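Local coordinates for protein putative transcriptional regulator (Streptomyces coelicolor, PDB 2ZB9) that probably acts as a TetR-family transcriptional regulator, binding cis-regulatory DNA through an N-terminal helix-turn-helix motif, at residues T116-A121 / A126-A131. Residues are numbered along the deposited sequence; the frame is centred on the assembly and turned at random.
Sequences TELIGA and ADLATA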
ATOM      1  N   THR A 116      -5.858   6.955   3.921  1.00 32.25           N
ATOM      2  CA  THR A 116      -4.540   6.480   4.356  1.00 32.08           C
ATOM      3  C   THR A 116      -4.455   6.337   5.874  1.00 32.04           C
ATOM      4  O   THR A 116      -3.768   5.450   6.386  1.00 33.10           O
ATOM      5  CB  THR A 116      -3.392   7.416   3.888  1.00 32.30           C
ATOM      6  OG1 THR A 116      -3.632   8.749   4.351  1.00 32.82           O
ATOM      7  CG2 THR A 116      -3.286   7.423   2.375  1.00 33.03           C
ATOM      8  N   GLU A 117      -5.149   7.203   6.601  1.00 31.37           N
ATOM      9  CA  GLU A 117      -5.123   7.113   8.054  1.00 31.13           C
ATOM     10  C   GLU A 117      -5.963   5.946   8.540  1.00 29.77           C
ATOM     11  O   GLU A 117      -5.686   5.380   9.595  1.00 28.79           O
ATOM     12  CB  GLU A 117      -5.590   8.428   8.692  1.00 34.65           C
ATOM     13  CG  GLU A 117      -4.578   9.558   8.498  1.00 40.33           C
ATOM     14  CD  GLU A 117      -4.861  10.778   9.365  1.00 45.85           C
ATOM     15  OE1 GLU A 117      -4.099  11.767   9.268  1.00 46.21           O
ATOM     16  OE2 GLU A 117      -5.840  10.745  10.141  1.00 47.91           O
ATOM     17  N   LEU A 118      -6.987   5.576   7.775  1.00 28.66           N
ATOM     18  CA  LEU A 118      -7.817   4.432   8.151  1.00 28.89           C
ATOM     19  C   LEU A 118      -7.022   3.153   7.862  1.00 29.09           C
ATOM     20  O   LEU A 118      -7.087   2.179   8.615  1.00 28.64           O
ATOM     21  CB  LEU A 118      -9.124   4.433   7.354  1.00 28.06           C
ATOM     22  CG  LEU A 118     -10.183   5.431   7.832  1.00 30.96           C
ATOM     23  CD1 LEU A 118     -11.339   5.495   6.837  1.00 28.27           C
ATOM     24  CD2 LEU A 118     -10.682   5.000   9.208  1.00 28.69           C
ATOM     25  N   ILE A 119      -6.273   3.161   6.762  1.00 28.74           N
ATOM     26  CA  ILE A 119      -5.446   2.016   6.406  1.00 29.50           C
ATOM     27  C   ILE A 119      -4.414   1.849   7.521  1.00 30.16           C
ATOM     28  O   ILE A 119      -4.128   0.736   7.967  1.00 30.49           O
ATOM     29  CB  ILE A 119      -4.712   2.256   5.069  1.00 30.86           C
ATOM     30  CG1 ILE A 119      -5.725   2.258   3.917  1.00 31.68           C
ATOM     31  CG2 ILE A 119      -3.647   1.176   4.841  1.00 30.90           C
ATOM     32  CD1 ILE A 119      -5.153   2.730   2.598  1.00 29.35           C
ATOM     33  N   GLY A 120      -3.870   2.972   7.976  1.00 29.87           N
ATOM     34  CA  GLY A 120      -2.881   2.932   9.034  1.00 30.54           C
ATOM     35  C   GLY A 120      -3.433   2.353  10.320  1.00 30.84           C
ATOM     36  O   GLY A 120      -2.827   1.470  10.922  1.00 31.00           O
ATOM     37  N   ALA A 121      -4.588   2.853  10.747  1.00 29.99           N
ATOM     38  CA  ALA A 121      -5.214   2.368  11.979  1.00 30.89           C
ATOM     39  C   ALA A 121      -5.566   0.881  11.878  1.00 29.64           C
ATOM     40  O   ALA A 121      -5.448   0.134  12.852  1.00 31.66           O
ATOM     41  CB  ALA A 121      -6.478   3.199  12.285  1.00 27.65           C
ATOM     42  N   ALA A 126      -7.959  -5.242  14.271  1.00 38.15           N
ATOM     43  CA  ALA A 126      -8.532  -6.313  13.466  1.00 38.07           C
ATOM     44  C   ALA A 126      -9.929  -6.031  12.946  1.00 37.19           C
ATOM     45  O   ALA A 126     -10.230  -6.329  11.791  1.00 38.84           O
ATOM     46  CB  ALA A 126      -8.524  -7.620  14.262  1.00 37.68           C
ATOM     47  N   ASP A 127     -10.783  -5.469  13.798  1.00 38.18           N
ATOM     48  CA  ASP A 127     -12.151  -5.155  13.411  1.00 36.25           C
ATOM     49  C   ASP A 127     -12.213  -4.061  12.349  1.00 35.41           C
ATOM     50  O   ASP A 127     -13.012  -4.138  11.417  1.00 33.67           O
ATOM     51  CB  ASP A 127     -12.966  -4.732  14.633  1.00 40.08           C
ATOM     52  CG  ASP A 127     -13.180  -5.871  15.614  1.00 44.23           C
ATOM     53  OD1 ASP A 127     -13.632  -6.955  15.186  1.00 46.45           O
ATOM     54  OD2 ASP A 127     -12.904  -5.680  16.818  1.00 49.32           O
ATOM     55  N   LEU A 128     -11.375  -3.040  12.485  1.00 32.18           N
ATOM     56  CA  LEU A 128     -11.371  -1.965  11.506  1.00 32.78           C
ATOM     57  C   LEU A 128     -10.878  -2.506  10.157  1.00 32.14           C
ATOM     58  O   LEU A 128     -11.427  -2.169   9.103  1.00 33.29           O
ATOM     59  CB  LEU A 128     -10.483  -0.812  11.992  1.00 32.73           C
ATOM     60  CG  LEU A 128     -10.435   0.440  11.110  1.00 32.58           C
ATOM     61  CD1 LEU A 128     -11.837   1.023  10.973  1.00 34.61           C
ATOM     62  CD2 LEU A 128      -9.484   1.463  11.718  1.00 32.24           C
ATOM     63  N   ALA A 129      -9.853  -3.354  10.195  1.00 30.34           N
ATOM     64  CA  ALA A 129      -9.311  -3.943   8.974  1.00 30.81           C
ATOM     65  C   ALA A 129     -10.413  -4.709   8.248  1.00 30.18           C
ATOM     66  O   ALA A 129     -10.548  -4.617   7.032  1.00 32.17           O
ATOM     67  CB  ALA A 129      -8.141  -4.884   9.307  1.00 29.29           C
ATOM     68  N   THR A 130     -11.208  -5.462   8.998  1.00 30.86           N
ATOM     69  CA  THR A 130     -12.300  -6.224   8.401  1.00 31.39           C
ATOM     70  C   THR A 130     -13.328  -5.304   7.754  1.00 29.44           C
ATOM     71  O   THR A 130     -13.811  -5.581   6.656  1.00 30.47           O
ATOM     72  CB  THR A 130     -13.000  -7.107   9.457  1.00 32.71           C
ATOM     73  OG1 THR A 130     -12.096  -8.132   9.885  1.00 33.83           O
ATOM     74  CG2 THR A 130     -14.259  -7.749   8.882  1.00 30.76           C
ATOM     75  N   ALA A 131     -13.658  -4.209   8.432  1.00 30.58           N
ATOM     76  CA  ALA A 131     -14.626  -3.246   7.911  1.00 29.67           C
ATOM     77  C   ALA A 131     -14.077  -2.526   6.674  1.00 28.81           C
ATOM     78  O   ALA A 131     -14.821  -2.205   5.742  1.00 28.68           O
ATOM     79  CB  ALA A 131     -14.982  -2.234   8.990  1.00 30.69           C
TER
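Leu128 reaches across to helix 110-122 with one methyl branch: its CD2 lies 3.5 Å from CB of Ala121 and 4.0 Å from the carbonyl O of Leu118. The same CD2 is 4.5 Å from CD2 of Leu118, a looser methyl-to-methyl approach. No hydrogen bond joins the two segments; the contact, burying 123 Å² in all, is van der Waals packing of Leu128 on Leu118 and Ala121, one turn of helix 110-122. The closest CA atoms, those of Ala121 and Leu128, are 7.5 Å apart. With CG anti to the backbone N (chi1 -177°) and chi2 at 60°, the side chain of Leu128 extends toward helix 110-122 and places CD2 beside Ala121. The two segments belong to consecutive helices of the all-helical C-terminal domain of the TetR fold, 110-122 and the long 126-153, joined by a short connection and separate from the predicted DNA-reading motif. Asp125, just before the second helix, accepts the N-H of Leu128 through OD1 and ties down the backbone that carries the touching side chain. Leu72 of helix 67-83 packs against both Leu118 and Leu128, while Ile119, whose CB points away from helix 126-153, packs on Tyr175 of the same chain and on Ile180 of the second subunit.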